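Local coordinates for protein U4/U6 snRNA-associated-splicing factor PRP24 (Saccharomyces cerevisiae, PDB 4N0T) that binds U6 snRNA, anneals it with U4 snRNA and serves as a recycling factor of the yeast spliceosome, at residues 9-14 against 53-58; 15-20 against 70-75. All blocks are in the same frame, centred on the assembly; numbering follows the deposited sequence.

Contact 1. Residues 9-14 against 53-58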
ATOM      1  N   THR A   9     -13.215 -14.620  13.959  1.00 21.60           N
ATOM      2  CA  THR A   9     -14.653 -14.415  14.060  1.00 20.10           C
ATOM      3  C   THR A   9     -15.388 -14.539  12.725  1.00 15.52           C
ATOM      4  O   THR A   9     -16.553 -14.161  12.621  1.00 20.18           O
ATOM      5  CB  THR A   9     -14.992 -13.062  14.702  1.00 24.20           C
ATOM      6  OG1 THR A   9     -14.577 -11.999  13.832  1.00 24.14           O
ATOM      7  CG2 THR A   9     -14.293 -12.925  16.049  1.00 22.94           C
ATOM      8  N   THR A  10     -14.712 -15.084  11.721  1.00 17.82           N
ATOM      9  CA  THR A  10     -15.303 -15.166  10.386  1.00 16.52           C
ATOM     10  C   THR A  10     -15.735 -16.595  10.049  1.00 15.98           C
ATOM     11  O   THR A  10     -14.998 -17.570  10.291  1.00 19.26           O
ATOM     12  CB  THR A  10     -14.332 -14.654   9.312  1.00 21.15           C
ATOM     13  OG1 THR A  10     -13.949 -13.313   9.640  1.00 21.27           O
ATOM     14  CG2 THR A  10     -14.989 -14.652   7.937  1.00 18.45           C
ATOM     15  N   VAL A  11     -16.924 -16.711   9.486  1.00 16.65           N
ATOM     16  CA  VAL A  11     -17.410 -18.013   9.052  1.00 17.13           C
ATOM     17  C   VAL A  11     -17.667 -18.021   7.558  1.00 18.27           C
ATOM     18  O   VAL A  11     -17.873 -16.963   6.936  1.00 17.77           O
ATOM     19  CB  VAL A  11     -18.704 -18.435   9.785  1.00 16.13           C
ATOM     20  CG1 VAL A  11     -18.465 -18.444  11.292  1.00 22.71           C
ATOM     21  CG2 VAL A  11     -19.851 -17.504   9.434  1.00 16.57           C
ATOM     22  N   LEU A  12     -17.676 -19.228   7.004  1.00 15.81           N
ATOM     23  CA  LEU A  12     -17.965 -19.468   5.601  1.00 12.32           C
ATOM     24  C   LEU A  12     -19.312 -20.171   5.530  1.00 17.78           C
ATOM     25  O   LEU A  12     -19.541 -21.124   6.274  1.00 19.05           O
ATOM     26  CB  LEU A  12     -16.903 -20.405   5.028  1.00 14.87           C
ATOM     27  CG  LEU A  12     -17.112 -20.875   3.583  1.00 20.00           C
ATOM     28  CD1 LEU A  12     -17.012 -19.694   2.657  1.00 22.53           C
ATOM     29  CD2 LEU A  12     -16.104 -21.950   3.190  1.00 25.16           C
ATOM     30  N   VAL A  13     -20.188 -19.693   4.657  1.00 16.34           N
ATOM     31  CA  VAL A  13     -21.481 -20.345   4.429  1.00 16.34           C
ATOM     32  C   VAL A  13     -21.471 -20.870   3.007  1.00 20.69           C
ATOM     33  O   VAL A  13     -21.176 -20.119   2.070  1.00 20.45           O
ATOM     34  CB  VAL A  13     -22.662 -19.375   4.601  1.00 17.25           C
ATOM     35  CG1 VAL A  13     -23.987 -20.125   4.461  1.00 19.13           C
ATOM     36  CG2 VAL A  13     -22.608 -18.701   5.951  1.00 17.83           C
ATOM     37  N   LYS A  14     -21.776 -22.157   2.845  1.00 16.39           N
ATOM     38  CA  LYS A  14     -21.853 -22.754   1.513  1.00 16.88           C
ATOM     39  C   LYS A  14     -23.280 -23.205   1.208  1.00 19.40           C
ATOM     40  O   LYS A  14     -24.019 -23.592   2.113  1.00 19.49           O
ATOM     41  CB  LYS A  14     -20.892 -23.943   1.404  1.00 19.66           C
ATOM     42  CG  LYS A  14     -20.945 -24.647   0.062  1.00 23.30           C
ATOM     43  CD  LYS A  14     -19.893 -25.725  -0.058  1.00 23.82           C
ATOM     44  CE  LYS A  14     -19.910 -26.308  -1.471  1.00 31.06           C
ATOM     45  NZ  LYS A  14     -18.878 -27.372  -1.630  1.00 31.50           N
ATOM     46  N   ILE A  53     -18.987 -14.259   6.468  1.00 15.91           N
ATOM     47  CA  ILE A  53     -19.592 -13.403   7.486  1.00 16.49           C
ATOM     48  C   ILE A  53     -18.586 -13.180   8.600  1.00 16.13           C
ATOM     49  O   ILE A  53     -18.142 -14.134   9.260  1.00 17.75           O
ATOM     50  CB  ILE A  53     -20.901 -14.008   8.069  1.00 16.92           C
ATOM     51  CG1 ILE A  53     -21.882 -14.356   6.951  1.00 20.40           C
ATOM     52  CG2 ILE A  53     -21.563 -13.024   9.044  1.00 19.33           C
ATOM     53  CD1 ILE A  53     -23.095 -15.142   7.457  1.00 22.99           C
ATOM     54  N   GLU A  54     -18.196 -11.922   8.791  1.00 18.68           N
ATOM     55  CA  GLU A  54     -17.278 -11.577   9.861  1.00 20.15           C
ATOM     56  C   GLU A  54     -18.103 -11.051  11.031  1.00 19.25           C
ATOM     57  O   GLU A  54     -18.761 -10.010  10.916  1.00 22.28           O
ATOM     58  CB  GLU A  54     -16.272 -10.524   9.399  1.00 20.43           C
ATOM     59  CG  GLU A  54     -15.277 -10.155  10.484  1.00 20.29           C
ATOM     60  CD  GLU A  54     -14.276  -9.116  10.033  1.00 29.31           C
ATOM     61  OE1 GLU A  54     -14.272  -8.771   8.830  1.00 32.01           O
ATOM     62  OE2 GLU A  54     -13.490  -8.646  10.884  1.00 24.52           O
ATOM     63  N   PHE A  55     -18.083 -11.779  12.145  1.00 23.02           N
ATOM     64  CA  PHE A  55     -18.842 -11.385  13.330  1.00 23.19           C
ATOM     65  C   PHE A  55     -18.006 -10.474  14.212  1.00 24.64           C
ATOM     66  O   PHE A  55     -16.782 -10.522  14.172  1.00 24.71           O
ATOM     67  CB  PHE A  55     -19.294 -12.621  14.117  1.00 21.89           C
ATOM     68  CG  PHE A  55     -20.452 -13.324  13.485  1.00 20.81           C
ATOM     69  CD1 PHE A  55     -21.754 -12.904  13.740  1.00 22.08           C
ATOM     70  CD2 PHE A  55     -20.246 -14.378  12.609  1.00 18.87           C
ATOM     71  CE1 PHE A  55     -22.842 -13.538  13.140  1.00 22.24           C
ATOM     72  CE2 PHE A  55     -21.315 -15.012  12.007  1.00 17.19           C
ATOM     73  CZ  PHE A  55     -22.621 -14.593  12.272  1.00 21.63           C
ATOM     74  N   ALA A  56     -18.682  -9.639  14.995  1.00 25.37           N
ATOM     75  CA  ALA A  56     -17.995  -8.775  15.949  1.00 26.66           C
ATOM     76  C   ALA A  56     -17.203  -9.589  16.968  1.00 27.31           C
ATOM     77  O   ALA A  56     -16.093  -9.214  17.344  1.00 28.31           O
ATOM     78  CB  ALA A  56     -18.992  -7.880  16.656  1.00 26.60           C
ATOM     79  N   ARG A  57     -17.778 -10.700  17.419  1.00 25.49           N
ATOM     80  CA  ARG A  57     -17.160 -11.515  18.466  1.00 27.57           C
ATOM     81  C   ARG A  57     -17.242 -13.008  18.162  1.00 28.97           C
ATOM     82  O   ARG A  57     -18.099 -13.435  17.389  1.00 26.76           O
ATOM     83  CB  ARG A  57     -17.817 -11.220  19.823  1.00 31.20           C
ATOM     84  CG  ARG A  57     -17.601  -9.792  20.316  1.00 36.68           C
ATOM     85  CD  ARG A  57     -18.266  -9.551  21.665  1.00 41.30           C
ATOM     86  NE  ARG A  57     -19.705  -9.320  21.545  1.00 45.58           N
ATOM     87  CZ  ARG A  57     -20.245  -8.206  21.052  1.00 47.03           C
ATOM     88  NH1 ARG A  57     -19.467  -7.219  20.616  1.00 45.90           N
ATOM     89  NH2 ARG A  57     -21.565  -8.080  20.990  1.00 48.32           N
ATOM     90  N   TYR A  58     -16.366 -13.789  18.792  1.00 27.11           N
ATOM     91  CA  TYR A  58     -16.277 -15.229  18.551  1.00 25.72           C
ATOM     92  C   TYR A  58     -17.584 -15.973  18.820  1.00 28.93           C
ATOM     93  O   TYR A  58     -17.911 -16.935  18.113  1.00 26.01           O
ATOM     94  CB  TYR A  58     -15.145 -15.838  19.381  1.00 25.50           C
ATOM     95  CG  TYR A  58     -14.790 -17.254  18.995  1.00 26.69           C
ATOM     96  CD1 TYR A  58     -14.245 -17.537  17.751  1.00 29.03           C
ATOM     97  CD2 TYR A  58     -14.983 -18.310  19.883  1.00 31.55           C
ATOM     98  CE1 TYR A  58     -13.914 -18.830  17.394  1.00 31.34           C
ATOM     99  CE2 TYR A  58     -14.649 -19.607  19.532  1.00 32.17           C
ATOM    100  CZ  TYR A  58     -14.115 -19.857  18.287  1.00 33.97           C
ATOM    101  OH  TYR A  58     -13.784 -21.142  17.927  1.00 38.65           O
TER
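Val11 and Ile53 form an antiparallel hydrogen-bonded pair in the buried part of this contact: Val11 N gives a bond of 2.9 Å to Ile53 O, and Ile53 N returns one of 3.0 Å to Val11 O, the latter nearly straight at 171°. Their side chains share the sheet face with Val13 and Phe55. Val11 CG2 lies at the edge of the Phe55 ring, 3.9 Å from CE2, while Ile53 CG2 rests on one face of that ring, offset toward the rim. Farther along, Val13 CG2 meets Ile53 CD1, the extended tip of the isoleucine. On the opposite sheet face the non-hydrogen-bonded pair Thr10 and Glu54 cross obliquely, Thr10 OG1 against Glu54 CG at 3.5 Å; their polar ends turn elsewhere, the threonine hydroxyl to Arg6 O and the carboxylate to Arg4 in a salt bridge.

Thr9 closes the pairing with two bonds to Phe55: Phe55 N binds Thr9 O at 2.9 Å, and Thr9 OG1 (chi1 67°) donates to Phe55 O at 2.7 Å. Thr9 CG2 reaches Tyr58 N, at 3.5 Å, where the helix begins. An alanine here would probably leave Phe55 O without its hydroxyl donor and open a gap beside the helix start. Beyond, the contact thins toward solvent, where Ala56 and exposed Arg57 point away. This pairs the first and third strands of the RNA recognition motif sheet; strand 75-81 flanks strand 10-16 through Thr10-Leu82 and Leu12-Ser80 backbone bonds, while Val13 and Ile53 pack on helix 22-29, Val11 and Phe55 on helix 58-65.

Contact 2. Residues 15-20 against 70-75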
ATOM      1  N   ASN A  15     -23.645 -23.099  -0.069  1.00 15.99           N
ATOM      2  CA  ASN A  15     -24.915 -23.622  -0.606  1.00 17.31           C
ATOM      3  C   ASN A  15     -26.136 -22.762  -0.299  1.00 21.59           C
ATOM      4  O   ASN A  15     -27.256 -23.274  -0.204  1.00 24.36           O
ATOM      5  CB  ASN A  15     -25.173 -25.079  -0.195  1.00 18.04           C
ATOM      6  CG  ASN A  15     -26.092 -25.793  -1.180  1.00 25.66           C
ATOM      7  OD1 ASN A  15     -25.997 -25.562  -2.388  1.00 23.92           O
ATOM      8  ND2 ASN A  15     -26.993 -26.638  -0.675  1.00 26.35           N
ATOM      9  N   LEU A  16     -25.935 -21.457  -0.152  1.00 17.41           N
ATOM     10  CA  LEU A  16     -27.064 -20.539  -0.074  1.00 20.07           C
ATOM     11  C   LEU A  16     -27.784 -20.527  -1.422  1.00 23.48           C
ATOM     12  O   LEU A  16     -27.160 -20.765  -2.467  1.00 23.68           O
ATOM     13  CB  LEU A  16     -26.585 -19.125   0.262  1.00 21.02           C
ATOM     14  CG  LEU A  16     -26.048 -18.944   1.682  1.00 21.32           C
ATOM     15  CD1 LEU A  16     -25.209 -17.670   1.793  1.00 21.57           C
ATOM     16  CD2 LEU A  16     -27.182 -18.909   2.683  1.00 21.50           C
ATOM     17  N   PRO A  17     -29.090 -20.235  -1.407  1.00 21.71           N
ATOM     18  CA  PRO A  17     -29.856 -20.189  -2.660  1.00 29.08           C
ATOM     19  C   PRO A  17     -29.294 -19.146  -3.623  1.00 29.78           C
ATOM     20  O   PRO A  17     -28.716 -18.155  -3.163  1.00 28.77           O
ATOM     21  CB  PRO A  17     -31.252 -19.754  -2.197  1.00 30.87           C
ATOM     22  CG  PRO A  17     -31.335 -20.202  -0.765  1.00 27.86           C
ATOM     23  CD  PRO A  17     -29.942 -20.019  -0.223  1.00 20.43           C
ATOM     24  N   LYS A  18     -29.463 -19.369  -4.926  1.00 31.24           N
ATOM     25  CA  LYS A  18     -29.088 -18.389  -5.950  1.00 36.21           C
ATOM     26  C   LYS A  18     -29.623 -16.987  -5.647  1.00 35.01           C
ATOM     27  O   LYS A  18     -28.958 -15.977  -5.905  1.00 35.10           O
ATOM     28  CB  LYS A  18     -29.639 -18.835  -7.307  1.00 45.89           C
ATOM     29  CG  LYS A  18     -28.589 -19.214  -8.332  1.00 56.55           C
ATOM     30  CD  LYS A  18     -28.954 -18.657  -9.705  1.00 62.75           C
ATOM     31  CE  LYS A  18     -28.589 -17.181  -9.816  1.00 63.94           C
ATOM     32  NZ  LYS A  18     -27.112 -16.999  -9.934  1.00 62.19           N
ATOM     33  N   SER A  19     -30.826 -16.941  -5.088  1.00 37.95           N
ATOM     34  CA  SER A  19     -31.533 -15.685  -4.852  1.00 44.74           C
ATOM     35  C   SER A  19     -31.037 -14.930  -3.626  1.00 45.59           C
ATOM     36  O   SER A  19     -31.465 -13.799  -3.374  1.00 46.46           O
ATOM     37  CB  SER A  19     -33.039 -15.942  -4.712  1.00 48.79           C
ATOM     38  OG  SER A  19     -33.349 -16.570  -3.477  1.00 49.67           O
ATOM     39  N   TYR A  20     -30.140 -15.546  -2.861  1.00 42.76           N
ATOM     40  CA  TYR A  20     -29.692 -14.935  -1.616  1.00 39.41           C
ATOM     41  C   TYR A  20     -28.693 -13.798  -1.820  1.00 38.29           C
ATOM     42  O   TYR A  20     -27.623 -13.971  -2.415  1.00 43.55           O
ATOM     43  CB  TYR A  20     -29.176 -15.987  -0.624  1.00 37.44           C
ATOM     44  CG  TYR A  20     -30.122 -16.165   0.542  1.00 37.65           C
ATOM     45  CD1 TYR A  20     -31.424 -16.600   0.333  1.00 38.00           C
ATOM     46  CD2 TYR A  20     -29.726 -15.880   1.843  1.00 38.30           C
ATOM     47  CE1 TYR A  20     -32.305 -16.755   1.380  1.00 39.84           C
ATOM     48  CE2 TYR A  20     -30.607 -16.034   2.906  1.00 40.33           C
ATOM     49  CZ  TYR A  20     -31.897 -16.469   2.660  1.00 43.64           C
ATOM     50  OH  TYR A  20     -32.795 -16.635   3.690  1.00 51.89           O
ATOM     51  N   LYS A  70     -28.798 -26.630   8.450  1.00 23.14           N
ATOM     52  CA  LYS A  70     -30.175 -26.139   8.429  1.00 26.19           C
ATOM     53  C   LYS A  70     -30.583 -25.836   6.991  1.00 30.19           C
ATOM     54  O   LYS A  70     -29.748 -25.862   6.074  1.00 27.14           O
ATOM     55  CB  LYS A  70     -30.364 -24.896   9.303  1.00 27.30           C
ATOM     56  CG  LYS A  70     -30.071 -25.099  10.783  1.00 30.57           C
ATOM     57  CD  LYS A  70     -30.781 -26.326  11.341  1.00 41.05           C
ATOM     58  CE  LYS A  70     -30.358 -26.585  12.782  1.00 45.55           C
ATOM     59  NZ  LYS A  70     -30.724 -27.955  13.242  1.00 48.85           N
ATOM     60  N   VAL A  71     -31.868 -25.558   6.788  1.00 22.59           N
ATOM     61  CA  VAL A  71     -32.386 -25.384   5.444  1.00 20.27           C
ATOM     62  C   VAL A  71     -32.810 -23.948   5.206  1.00 26.81           C
ATOM     63  O   VAL A  71     -33.537 -23.356   6.012  1.00 31.03           O
ATOM     64  CB  VAL A  71     -33.572 -26.340   5.197  1.00 24.46           C
ATOM     65  CG1 VAL A  71     -34.214 -26.074   3.833  1.00 26.06           C
ATOM     66  CG2 VAL A  71     -33.084 -27.782   5.304  1.00 23.14           C
ATOM     67  N   VAL A  72     -32.316 -23.390   4.103  1.00 23.13           N
ATOM     68  CA  VAL A  72     -32.646 -22.041   3.680  1.00 24.68           C
ATOM     69  C   VAL A  72     -33.306 -22.160   2.308  1.00 27.89           C
ATOM     70  O   VAL A  72     -32.678 -22.628   1.347  1.00 27.66           O
ATOM     71  CB  VAL A  72     -31.374 -21.187   3.590  1.00 24.91           C
ATOM     72  CG1 VAL A  72     -31.703 -19.782   3.121  1.00 27.29           C
ATOM     73  CG2 VAL A  72     -30.672 -21.158   4.942  1.00 25.88           C
ATOM     74  N   GLY A  73     -34.575 -21.764   2.223  1.00 29.40           N
ATOM     75  CA  GLY A  73     -35.379 -22.059   1.043  1.00 31.96           C
ATOM     76  C   GLY A  73     -35.576 -23.562   1.010  1.00 29.52           C
ATOM     77  O   GLY A  73     -36.267 -24.123   1.871  1.00 34.91           O
ATOM     78  N   GLN A  74     -34.950 -24.223   0.040  1.00 25.56           N
ATOM     79  CA  GLN A  74     -34.847 -25.674   0.076  1.00 29.53           C
ATOM     80  C   GLN A  74     -33.394 -26.117   0.017  1.00 31.00           C
ATOM     81  O   GLN A  74     -33.107 -27.290  -0.242  1.00 31.16           O
ATOM     82  CB  GLN A  74     -35.651 -26.298  -1.065  1.00 35.89           C
ATOM     83  CG  GLN A  74     -37.139 -26.022  -0.950  1.00 41.73           C
ATOM     84  CD  GLN A  74     -37.927 -26.525  -2.141  1.00 43.49           C
ATOM     85  OE1 GLN A  74     -37.384 -27.178  -3.033  1.00 44.44           O
ATOM     86  NE2 GLN A  74     -39.218 -26.220  -2.157  1.00 44.16           N
ATOM     87  N   ASN A  75     -32.481 -25.170   0.253  1.00 26.13           N
ATOM     88  CA  ASN A  75     -31.047 -25.460   0.253  1.00 24.16           C
ATOM     89  C   ASN A  75     -30.528 -25.798   1.640  1.00 19.64           C
ATOM     90  O   ASN A  75     -30.770 -25.053   2.591  1.00 24.21           O
ATOM     91  CB  ASN A  75     -30.256 -24.261  -0.288  1.00 26.29           C
ATOM     92  CG  ASN A  75     -30.276 -24.184  -1.792  1.00 31.77           C
ATOM     93  OD1 ASN A  75     -31.241 -24.612  -2.432  1.00 31.34           O
ATOM     94  ND2 ASN A  75     -29.204 -23.650  -2.375  1.00 24.47           N
TER
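Val72 is the first residue of 70-75 to meet 15-20, and its CG1 branch does the touching. Placed anti to the backbone N (chi1 179°), CG1 comes obliquely to the ring end of Tyr20, 3.4 Å from CZ and equally near OH. The same methyl lies 3.8 Å from Pro17 CD, so one branch is shared by the proline ring and the tyrosine. Pro17 CG also rests against the backbone, 3.5 Å from Val72 O. Val72 also packs against Tyr28 of helix 22-29 and Ile77 of strand 75-81, which makes it the buried apolar point of 70-75.

Gly73 and Gln74 then carry the chain round a type II' turn, closed by Asn75 N to Val72 O at 2.8 Å and by Val72 N to Asn75 O at 2.7 Å. Gly73 takes a positive phi, which favours glycine.

Asn75 supplies the polar half of the contact. Its ND2 donates to Asn15 O at 2.9 Å (angle at the hydrogen 155°). The acceptor lies nearly in the Asn75 amide plane, but the donor stands well above the Asn15 carbonyl plane. ND2 also comes within 3.5 Å of Pro17 CA. The two asparagine side chains cross at about a right angle with their amide planes 16° apart, and Asn15 turns its own ND2 to Glu76 O. This bond and the Val72 cluster join the end of the first strand to the hairpin formed by strands 71-72 and 75-81, an arrangement belonging to the RNA recognition motif, whose five-strand form here includes the short extra strand 71-72 at the sheet edge.

How the contacts relate
Contacts 1 and 2 lie about 18 Å apart, centre to centre, toward opposite ends of strand 10-16, within the first RNA recognition motif. Along the chain their segments alternate: 9-14 runs directly into 15-20, then 53-58 precedes 70-75. Contact 1 pairs the central strand with its neighbour 49-55, whereas contact 2 ties the strand's exit to the turn between strands 71-72 and 75-81, on the other side of the sheet order. Helix 22-29 receives side chains from both. Contact 1 comes within about 7 Å of the bound nucleic acid at its nearest atom, contact 2 within about 20 Å, so the latter lies well away from the RNA.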